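Local coordinates for 6-phospho-beta-d glycosidase (Streptococcus pyogenes, PDB 5FOO), which probably hydrolyses 6-phosphorylated beta-glucosides as a glycoside hydrolase of family 1, at residues A[84-89]-A[124-129]; A[259-264]-A[274-279]; A[418-423]-A[429-434]. The protein carries 1 engineered substitution. All coordinates share one frame; numbering follows the deposited sequence.

In the fold
All three contacts sit in connections of the TIM barrel, and none touches another. Contact 3 is the most central and the polar one: within the loop after strand 410-416, a salt bridge to a buried aspartate, a carboxylate-to-backbone bond and waters tie two loop arms together beside the ligand phosphate. Contacts 1 and 2 lie farther out, each centred about 23 Å from the chain's centre, and meet across apolar side chains alone. Contact 1 joins the connections that follow two adjacent strands, 72-76 and 112-116, and is buried; contact 2 stays within the connection between strands 218-224 and 293-297 and is partly exposed. Contacts 2 and 3 lie on opposite sides of the chain's centre.

Contact 1 (A[84-89]-A[124-129]); sequences DDFEQA and IALYQA
D85 OD1 takes the backbone N of E87 at 3.0 Å and, weakly, that of Q88, and the Asx turn so formed carries F86 against A125 and L126. An aspartate suits this place because its short side chain can fold back onto the N-H groups that follow it; E87 N approaches OD1 on the anti side, 29° out of the carboxylate plane. The contact itself is apolar. F86 CG stands anti to the carbonyl carbon (chi1 -64°), which sends the ring toward helix 124-130. There F86 CB meets L126 CD2 at 4.1 Å, while farther out F86 CE2 comes to 4.3 Å from A125 CB. Both methyls approach the ring obliquely. The small A125 lets the ring come close to the helix surface, and branched L126 fills the space beside its base. E87, next along the turn, has both carboxylate oxygens engaged, OE2 by Y130 OH and OE1 by H137 NE2. W79 meets the F86 ring edge-to-face, and L126 also packs on V138 and L141 of helix 136-153, so the loop between helices 79-82 and 93-108 is joined to the helices that follow strand 112-116.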
loop_
_atom_site.group_PDB
_atom_site.type_symbol
_atom_site.label_atom_id
_atom_site.label_comp_id
_atom_site.label_asym_id
_atom_site.label_seq_id
_atom_site.Cartn_x
_atom_site.Cartn_y
_atom_site.Cartn_z
ATOM N N ASP A 84 -15.502 -15.355 9.968
ATOM C CA ASP A 84 -15.498 -16.683 10.507
ATOM C C ASP A 84 -15.609 -17.649 9.305
ATOM O O ASP A 84 -14.634 -18.282 8.934
ATOM C CB ASP A 84 -16.642 -16.827 11.523
ATOM C CG ASP A 84 -16.854 -18.281 12.003
ATOM O OD1 ASP A 84 -16.099 -19.214 11.678
ATOM O OD2 ASP A 84 -17.833 -18.504 12.694
ATOM N N ASP A 85 -16.764 -17.680 8.641
ATOM C CA ASP A 85 -16.990 -18.599 7.536
ATOM C C ASP A 85 -16.870 -17.690 6.307
ATOM O O ASP A 85 -17.658 -16.773 6.132
ATOM C CB ASP A 85 -18.380 -19.259 7.718
ATOM C CG ASP A 85 -18.877 -20.035 6.474
ATOM O OD1 ASP A 85 -18.283 -19.979 5.381
ATOM O OD2 ASP A 85 -19.949 -20.678 6.610
ATOM N N PHE A 86 -15.855 -17.923 5.493
ATOM C CA PHE A 86 -15.597 -17.124 4.311
ATOM C C PHE A 86 -16.694 -17.178 3.261
ATOM O O PHE A 86 -16.912 -16.194 2.577
ATOM C CB PHE A 86 -14.292 -17.522 3.633
ATOM C CG PHE A 86 -13.075 -17.280 4.452
ATOM C CD1 PHE A 86 -12.771 -16.024 4.918
ATOM C CD2 PHE A 86 -12.191 -18.298 4.702
ATOM C CE1 PHE A 86 -11.637 -15.802 5.665
ATOM C CE2 PHE A 86 -11.034 -18.076 5.441
ATOM C CZ PHE A 86 -10.753 -16.819 5.918
ATOM N N GLU A 87 -17.349 -18.326 3.120
ATOM C CA GLU A 87 -18.336 -18.537 2.061
ATOM C C GLU A 87 -19.591 -17.741 2.392
ATOM O O GLU A 87 -20.261 -17.310 1.533
ATOM C CB GLU A 87 -18.736 -20.031 1.971
ATOM C CG GLU A 87 -17.625 -20.978 1.573
ATOM C CD GLU A 87 -17.123 -20.747 0.139
ATOM O OE1 GLU A 87 -17.817 -20.196 -0.756
ATOM O OE2 GLU A 87 -16.022 -21.154 -0.123
ATOM N N GLN A 88 -19.887 -17.518 3.658
ATOM C CA GLN A 88 -21.125 -16.820 4.067
ATOM C C GLN A 88 -20.810 -15.451 4.630
ATOM O O GLN A 88 -21.707 -14.748 5.028
ATOM C CB GLN A 88 -21.856 -17.675 5.139
ATOM C CG GLN A 88 -22.625 -18.849 4.572
ATOM C CD GLN A 88 -23.934 -18.379 3.951
ATOM O OE1 GLN A 88 -24.910 -18.093 4.652
ATOM N NE2 GLN A 88 -23.953 -18.267 2.635
ATOM N N ALA A 89 -19.535 -15.074 4.675
ATOM C CA ALA A 89 -19.079 -13.910 5.415
ATOM C C ALA A 89 -19.770 -13.720 6.789
ATOM O O ALA A 89 -20.248 -12.613 7.114
ATOM C CB ALA A 89 -19.226 -12.678 4.552
ATOM N N ILE A 124 -5.152 -17.953 3.291
ATOM C CA ILE A 124 -4.632 -19.216 2.695
ATOM C C ILE A 124 -5.752 -20.190 2.331
ATOM O O ILE A 124 -5.679 -20.829 1.295
ATOM C CB ILE A 124 -3.537 -19.868 3.573
ATOM C CG1 ILE A 124 -2.722 -20.936 2.784
ATOM C CG2 ILE A 124 -4.157 -20.461 4.815
ATOM C CD1 ILE A 124 -1.975 -20.395 1.565
ATOM N N ALA A 125 -6.854 -20.275 3.078
ATOM C CA ALA A 125 -7.838 -21.303 2.716
ATOM C C ALA A 125 -8.460 -21.012 1.345
ATOM O O ALA A 125 -8.805 -21.949 0.599
ATOM C CB ALA A 125 -8.940 -21.475 3.779
ATOM N N LEU A 126 -8.591 -19.728 0.996
ATOM C CA LEU A 126 -9.125 -19.334 -0.329
ATOM C C LEU A 126 -8.139 -19.528 -1.451
ATOM O O LEU A 126 -8.546 -19.824 -2.555
ATOM C CB LEU A 126 -9.671 -17.906 -0.329
ATOM C CG LEU A 126 -10.801 -17.676 0.689
ATOM C CD1 LEU A 126 -11.296 -16.204 0.618
ATOM C CD2 LEU A 126 -11.923 -18.746 0.554
ATOM N N TYR A 127 -6.847 -19.353 -1.183
ATOM C CA TYR A 127 -5.837 -19.767 -2.139
ATOM C C TYR A 127 -5.905 -21.273 -2.397
ATOM O O TYR A 127 -6.012 -21.692 -3.538
ATOM C CB TYR A 127 -4.412 -19.367 -1.734
ATOM C CG TYR A 127 -3.476 -19.836 -2.820
ATOM C CD1 TYR A 127 -3.424 -19.170 -4.044
ATOM C CD2 TYR A 127 -2.682 -21.004 -2.654
ATOM C CE1 TYR A 127 -2.591 -19.619 -5.058
ATOM C CE2 TYR A 127 -1.840 -21.460 -3.674
ATOM C CZ TYR A 127 -1.807 -20.777 -4.862
ATOM O OH TYR A 127 -1.020 -21.197 -5.882
ATOM N N GLN A 128 -5.912 -22.072 -1.339
ATOM C CA GLN A 128 -5.896 -23.571 -1.476
ATOM C C GLN A 128 -7.158 -24.056 -2.153
ATOM O O GLN A 128 -7.108 -24.789 -3.112
ATOM C CB GLN A 128 -5.704 -24.271 -0.094
ATOM C CG GLN A 128 -4.289 -24.103 0.494
ATOM C CD GLN A 128 -4.129 -24.530 1.966
ATOM O OE1 GLN A 128 -5.080 -24.559 2.747
ATOM N NE2 GLN A 128 -2.901 -24.751 2.361
ATOM N N ALA A 129 -8.311 -23.582 -1.719
ATOM C CA ALA A 129 -9.552 -23.993 -2.325
ATOM C C ALA A 129 -9.808 -23.525 -3.764
ATOM O O ALA A 129 -10.433 -24.265 -4.557
ATOM C CB ALA A 129 -10.727 -23.606 -1.437
#

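Contact 2 (A[259-264]-A[274-279]); sequences GKFPEE and VLWQST
F261 reaches W276 with the near half of its side chain. Its CB lies 3.9 Å from W276 CZ2, and the next atom, F261 CG, makes the closest approach, 3.6 Å to the same W276 CZ2. Beyond CG, F261 CD2 lies 3.8 Å from W276 CZ2, and F261 CD1 sits by both W276 CZ2 and W276 CH2, the latter at 3.7 Å. Of the outer ring atoms, F261 CE1 still comes to 4.2 Å from W276 CH2. The benzo end of the indole therefore lies over one face of the phenyl ring, near its CB-bearing rim. With planes at 45° and centroids 4.5 Å apart, the pair is neither stacked nor edge-to-face; two large aromatic side chains simply cover apolar surface here. Both residues belong to the long helical connection between barrel strands 218-224 and 293-297 of this TIM barrel, and helix 263-271 runs between them in the chain. F261 itself lies in the short link from helix 235-258, which ends at G259, to helix 263-271, whose N-cap position is held by P262. With W276 CG between the backbone N and the carbonyl carbon (chi1 47°), the indole extends to F261. L275 CD1 lies over one face of the W276 indole, nearer the ring's edge than its centre, 3.8 Å from the plane. Y194 of helix 186-208 stacks with W276, and V266 and L269 of helix 263-271 also touch it. F261, for its part, rests on L251 and A255 of helix 235-258 and on L283 and I286 of helix 280-288.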
loop_
_atom_site.group_PDB
_atom_site.type_symbol
_atom_site.label_atom_id
_atom_site.label_comp_id
_atom_site.label_asym_id
_atom_site.label_seq_id
_atom_site.Cartn_x
_atom_site.Cartn_y
_atom_site.Cartn_z
ATOM N N GLY A 259 -12.305 4.033 -15.121
ATOM C CA GLY A 259 -13.239 2.899 -15.311
ATOM C C GLY A 259 -13.017 2.130 -16.635
ATOM O O GLY A 259 -13.951 1.490 -17.133
ATOM N N LYS A 260 -11.795 2.183 -17.183
ATOM C CA LYS A 260 -11.427 1.483 -18.424
ATOM C C LYS A 260 -10.019 0.945 -18.290
ATOM O O LYS A 260 -9.203 1.472 -17.540
ATOM C CB LYS A 260 -11.436 2.422 -19.653
ATOM C CG LYS A 260 -12.602 3.375 -19.777
ATOM N N PHE A 261 -9.685 -0.098 -19.033
ATOM C CA PHE A 261 -8.277 -0.508 -19.112
ATOM C C PHE A 261 -7.604 0.250 -20.249
ATOM O O PHE A 261 -8.255 0.648 -21.142
ATOM C CB PHE A 261 -8.206 -1.954 -19.282
ATOM C CG PHE A 261 -8.664 -2.705 -18.074
ATOM C CD1 PHE A 261 -7.857 -2.785 -16.971
ATOM C CD2 PHE A 261 -9.915 -3.310 -18.040
ATOM C CE1 PHE A 261 -8.302 -3.475 -15.838
ATOM C CE2 PHE A 261 -10.335 -3.981 -16.915
ATOM C CZ PHE A 261 -9.531 -4.065 -15.811
ATOM N N PRO A 262 -6.294 0.476 -20.195
ATOM C CA PRO A 262 -5.665 1.180 -21.326
ATOM C C PRO A 262 -5.592 0.308 -22.575
ATOM O O PRO A 262 -5.124 -0.857 -22.508
ATOM C CB PRO A 262 -4.265 1.500 -20.842
ATOM C CG PRO A 262 -4.144 0.938 -19.469
ATOM C CD PRO A 262 -5.342 0.098 -19.152
ATOM N N GLU A 263 -6.040 0.869 -23.692
ATOM C CA GLU A 263 -6.253 0.130 -24.942
ATOM C C GLU A 263 -4.938 -0.439 -25.481
ATOM O O GLU A 263 -4.854 -1.580 -25.939
ATOM C CB GLU A 263 -6.856 1.062 -25.988
ATOM C CG GLU A 263 -8.257 1.540 -25.697
ATOM C CD GLU A 263 -9.273 0.943 -26.625
ATOM O OE1 GLU A 263 -9.626 -0.249 -26.403
ATOM O OE2 GLU A 263 -9.689 1.667 -27.573
ATOM N N GLU A 264 -3.894 0.355 -25.367
ATOM C CA GLU A 264 -2.595 -0.075 -25.832
ATOM C C GLU A 264 -2.095 -1.298 -25.056
ATOM O O GLU A 264 -1.487 -2.188 -25.651
ATOM C CB GLU A 264 -1.587 1.075 -25.790
ATOM C CG GLU A 264 -0.298 0.755 -26.517
ATOM C CD GLU A 264 0.749 1.856 -26.419
ATOM O OE1 GLU A 264 0.465 2.981 -25.942
ATOM O OE2 GLU A 264 1.890 1.598 -26.838
ATOM N N VAL A 274 -2.003 -13.513 -23.580
ATOM C CA VAL A 274 -2.197 -13.595 -22.145
ATOM C C VAL A 274 -3.298 -12.694 -21.597
ATOM O O VAL A 274 -3.437 -12.575 -20.379
ATOM C CB VAL A 274 -0.863 -13.326 -21.372
ATOM C CG1 VAL A 274 0.153 -14.446 -21.660
ATOM C CG2 VAL A 274 -0.285 -11.949 -21.688
ATOM N N LEU A 275 -4.091 -12.101 -22.472
ATOM C CA LEU A 275 -5.191 -11.256 -22.061
ATOM C C LEU A 275 -6.173 -11.984 -21.103
ATOM O O LEU A 275 -6.494 -13.160 -21.284
ATOM C CB LEU A 275 -5.939 -10.695 -23.270
ATOM C CG LEU A 275 -7.048 -9.650 -22.992
ATOM C CD1 LEU A 275 -6.471 -8.321 -22.493
ATOM C CD2 LEU A 275 -7.882 -9.436 -24.240
ATOM N N TRP A 276 -6.577 -11.258 -20.056
ATOM C CA TRP A 276 -7.545 -11.720 -19.071
ATOM C C TRP A 276 -8.840 -12.109 -19.733
ATOM O O TRP A 276 -9.164 -11.659 -20.815
ATOM C CB TRP A 276 -7.849 -10.623 -17.991
ATOM C CG TRP A 276 -8.119 -9.251 -18.571
ATOM C CD1 TRP A 276 -9.199 -8.858 -19.319
ATOM C CD2 TRP A 276 -7.244 -8.139 -18.511
ATOM N NE1 TRP A 276 -9.033 -7.585 -19.754
ATOM C CE2 TRP A 276 -7.876 -7.079 -19.219
ATOM C CE3 TRP A 276 -6.015 -7.915 -17.870
ATOM C CZ2 TRP A 276 -7.342 -5.794 -19.293
ATOM C CZ3 TRP A 276 -5.441 -6.619 -17.966
ATOM C CH2 TRP A 276 -6.103 -5.584 -18.676
ATOM N N GLN A 277 -9.567 -12.948 -19.040
ATOM C CA GLN A 277 -10.964 -13.215 -19.365
ATOM C C GLN A 277 -11.880 -12.170 -18.709
ATOM O O GLN A 277 -11.904 -12.042 -17.475
ATOM C CB GLN A 277 -11.343 -14.605 -18.826
ATOM C CG GLN A 277 -10.857 -15.734 -19.683
ATOM C CD GLN A 277 -11.662 -15.843 -20.980
ATOM O OE1 GLN A 277 -12.899 -15.981 -20.946
ATOM N NE2 GLN A 277 -10.977 -15.759 -22.132
ATOM N N SER A 278 -12.705 -11.491 -19.496
ATOM C CA SER A 278 -13.649 -10.568 -18.944
ATOM C C SER A 278 -15.040 -10.851 -19.494
ATOM O O SER A 278 -15.167 -11.617 -20.405
ATOM C CB SER A 278 -13.183 -9.175 -19.326
ATOM O OG SER A 278 -13.414 -8.941 -20.691
ATOM N N THR A 279 -16.079 -10.243 -18.940
ATOM C CA THR A 279 -17.410 -10.221 -19.565
ATOM C C THR A 279 -17.851 -8.794 -19.784
ATOM O O THR A 279 -17.353 -7.871 -19.123
ATOM C CB THR A 279 -18.470 -10.966 -18.739
ATOM O OG1 THR A 279 -18.820 -10.192 -17.594
ATOM C CG2 THR A 279 -17.948 -12.355 -18.283
#

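Contact 3 (A[418-423]-A[429-434]); sequences PIDGWS and KNRYGL. With JAZ (6-phosphocyclophellitol), chain G.
The loop that follows barrel strand 410-416 of the TIM barrel and leads to the short strand 435-437 doubles back on itself here, its two arms running nearly antiparallel, and lends S423 and Y432 to the 6-phosphocyclophellitol pocket. At the base of the fold-back, D420 stands with CG beside its backbone N (chi1 -70°) and spends its two oxygens on different partners. D420 OD1 accepts from G433 N at 3.0 Å, nearly in line with its C-O bond. D420 OD2 forms a salt bridge to R431 NH1 at 2.9 Å; it lies in the guanidinium plane, but the arginine nitrogen comes from above the carboxylate, the two planes being 87° apart. A bend at chi2 (-60°) folds the arginine back to reach it. K447 also bridges to OD1 and N437 N bonds to OD2, so this buried carboxylate is well compensated and probably stays ionised. G433, having no side chain, lets its CA come within 3.3 Å of D420 OD1. Farther along, water 1 accepts from both G421 N and Y432 N, and water 2 donates to G421 O and N430 O, bridging the arms where they part. At the pocket end Y432 OH donates to phosphate oxygen O13 of the ligand, though the modelled 2.4 Å is too short to trust exactly. Around the loop, W416 meets the Y432 ring edge-to-face, L434 packs on helix 448-459, P418 touches L65 of helix 54-67, and I419 lies against strand 435-437.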
loop_
_atom_site.group_PDB
_atom_site.type_symbol
_atom_site.label_atom_id
_atom_site.label_comp_id
_atom_site.label_asym_id
_atom_site.label_seq_id
_atom_site.Cartn_x
_atom_site.Cartn_y
_atom_site.Cartn_z
ATOM N N PRO A 418 4.291 4.715 11.538
ATOM C CA PRO A 418 4.399 5.349 12.856
ATOM C C PRO A 418 5.325 4.650 13.862
ATOM O O PRO A 418 6.113 5.304 14.525
ATOM C CB PRO A 418 2.964 5.307 13.370
ATOM C CG PRO A 418 2.198 5.478 12.143
ATOM C CD PRO A 418 2.872 4.594 11.142
ATOM N N ILE A 419 5.153 3.349 13.995
ATOM C CA ILE A 419 5.891 2.526 14.905
ATOM C C ILE A 419 6.488 1.355 14.117
ATOM O O ILE A 419 5.790 0.729 13.338
ATOM C CB ILE A 419 4.948 1.984 15.988
ATOM C CG1 ILE A 419 4.340 3.142 16.794
ATOM C CG2 ILE A 419 5.689 1.000 16.910
ATOM C CD1 ILE A 419 3.193 2.729 17.689
ATOM N N ASP A 420 7.758 1.051 14.347
ATOM C CA ASP A 420 8.474 -0.029 13.677
ATOM C C ASP A 420 7.556 -1.201 13.556
ATOM O O ASP A 420 6.907 -1.579 14.571
ATOM C CB ASP A 420 9.719 -0.479 14.481
ATOM C CG ASP A 420 10.871 0.563 14.501
ATOM O OD1 ASP A 420 10.949 1.480 13.647
ATOM O OD2 ASP A 420 11.765 0.386 15.373
ATOM N N GLY A 421 7.472 -1.766 12.343
ATOM C CA GLY A 421 6.650 -2.959 12.130
ATOM C C GLY A 421 7.326 -4.080 11.343
ATOM O O GLY A 421 8.440 -3.941 10.840
ATOM N N TRP A 422 6.583 -5.146 11.148
ATOM C CA TRP A 422 7.087 -6.351 10.509
ATOM C C TRP A 422 6.971 -6.208 9.017
ATOM O O TRP A 422 5.855 -6.159 8.536
ATOM C CB TRP A 422 6.247 -7.521 11.000
ATOM C CG TRP A 422 6.680 -8.843 10.531
ATOM C CD1 TRP A 422 7.826 -9.545 10.919
ATOM C CD2 TRP A 422 6.017 -9.665 9.572
ATOM N NE1 TRP A 422 7.846 -10.778 10.285
ATOM C CE2 TRP A 422 6.773 -10.867 9.445
ATOM C CE3 TRP A 422 4.844 -9.521 8.810
ATOM C CZ2 TRP A 422 6.414 -11.878 8.575
ATOM C CZ3 TRP A 422 4.489 -10.548 7.950
ATOM C CH2 TRP A 422 5.272 -11.725 7.863
ATOM N N SER A 423 8.099 -6.097 8.273
ATOM C CA SER A 423 8.019 -5.962 6.806
ATOM C C SER A 423 8.227 -7.303 6.036
ATOM O O SER A 423 9.184 -7.459 5.280
ATOM C CB SER A 423 8.924 -4.854 6.135
ATOM O OG SER A 423 9.407 -3.667 6.833
ATOM N N LYS A 429 14.478 -6.345 9.933
ATOM C CA LYS A 429 15.799 -5.941 9.463
ATOM C C LYS A 429 15.932 -4.413 9.312
ATOM O O LYS A 429 16.861 -3.804 9.831
ATOM C CB LYS A 429 16.053 -6.583 8.108
ATOM C CG LYS A 429 17.444 -6.337 7.576
ATOM C CD LYS A 429 17.565 -6.968 6.193
ATOM C CE LYS A 429 18.996 -6.687 5.717
ATOM N NZ LYS A 429 19.214 -7.341 4.434
ATOM N N ASN A 430 15.013 -3.818 8.575
ATOM C CA ASN A 430 15.049 -2.392 8.350
ATOM C C ASN A 430 13.848 -1.731 9.045
ATOM O O ASN A 430 12.726 -2.196 8.888
ATOM C CB ASN A 430 14.999 -2.072 6.871
ATOM C CG ASN A 430 16.056 -2.816 6.062
ATOM O OD1 ASN A 430 15.728 -3.686 5.225
ATOM N ND2 ASN A 430 17.286 -2.460 6.262
ATOM N N ARG A 431 14.152 -0.698 9.842
ATOM C CA ARG A 431 13.190 0.035 10.683
ATOM C C ARG A 431 12.798 1.289 9.939
ATOM O O ARG A 431 13.662 1.964 9.424
ATOM C CB ARG A 431 13.814 0.364 12.038
ATOM C CG ARG A 431 14.471 -0.826 12.782
ATOM C CD ARG A 431 13.428 -1.887 13.024
ATOM N NE ARG A 431 13.862 -3.000 13.863
ATOM C CZ ARG A 431 13.625 -3.123 15.152
ATOM N NH1 ARG A 431 12.972 -2.184 15.852
ATOM N NH2 ARG A 431 14.068 -4.200 15.765
ATOM N N TYR A 432 11.494 1.496 9.804
ATOM C CA TYR A 432 10.883 2.691 9.185
ATOM C C TYR A 432 10.182 3.669 10.178
ATOM O O TYR A 432 9.720 4.702 9.782
ATOM C CB TYR A 432 9.812 2.246 8.162
ATOM C CG TYR A 432 10.325 1.709 6.831
ATOM C CD1 TYR A 432 10.709 0.375 6.669
ATOM C CD2 TYR A 432 10.390 2.536 5.717
ATOM C CE1 TYR A 432 11.157 -0.116 5.433
ATOM C CE2 TYR A 432 10.826 2.060 4.478
ATOM C CZ TYR A 432 11.221 0.727 4.334
ATOM O OH TYR A 432 11.663 0.311 3.078
ATOM N N GLY A 433 10.108 3.343 11.461
ATOM C CA GLY A 433 9.254 4.061 12.376
ATOM C C GLY A 433 9.727 5.456 12.670
ATOM O O GLY A 433 10.963 5.753 12.693
ATOM N N LEU A 434 8.758 6.321 12.941
ATOM C CA LEU A 434 9.055 7.535 13.711
ATOM C C LEU A 434 9.296 7.148 15.189
ATOM O O LEU A 434 9.891 7.876 15.953
ATOM C CB LEU A 434 7.833 8.461 13.661
ATOM C CG LEU A 434 7.378 8.952 12.316
ATOM C CD1 LEU A 434 6.019 9.629 12.465
ATOM C CD2 LEU A 434 8.418 9.881 11.674
HETATM C C2 JAZ G . 6.075 -2.110 3.338
HETATM C C3 JAZ G . 4.588 -1.724 3.188
HETATM C C4 JAZ G . 4.269 -1.366 1.741
HETATM C C5 JAZ G . 5.129 -0.223 1.219
HETATM C C6 JAZ G . 6.595 -0.510 1.455
HETATM C C7 JAZ G . 6.892 -0.898 2.904
HETATM C C8 JAZ G . 8.387 -1.040 3.174
HETATM O O9 JAZ G . 8.864 -2.109 2.361
HETATM P P10 JAZ G . 10.084 -2.985 2.879
HETATM O O11 JAZ G . 10.256 -4.011 1.815
HETATM O O12 JAZ G . 9.893 -3.404 4.276
HETATM O O13 JAZ G . 11.229 -2.072 2.936
HETATM O O14 JAZ G . 7.046 -1.510 0.532
HETATM O O15 JAZ G . 6.396 -2.380 4.706
HETATM O O16 JAZ G . 3.837 -2.853 3.557
HETATM O O17 JAZ G . 2.894 -1.046 1.612
HETATM O O HOH W 1 9.384 -0.627 10.354
HETATM O O HOH W 2 10.832 -2.701 11.008
HETATM O O HOH W 3 12.556 -4.736 7.609
#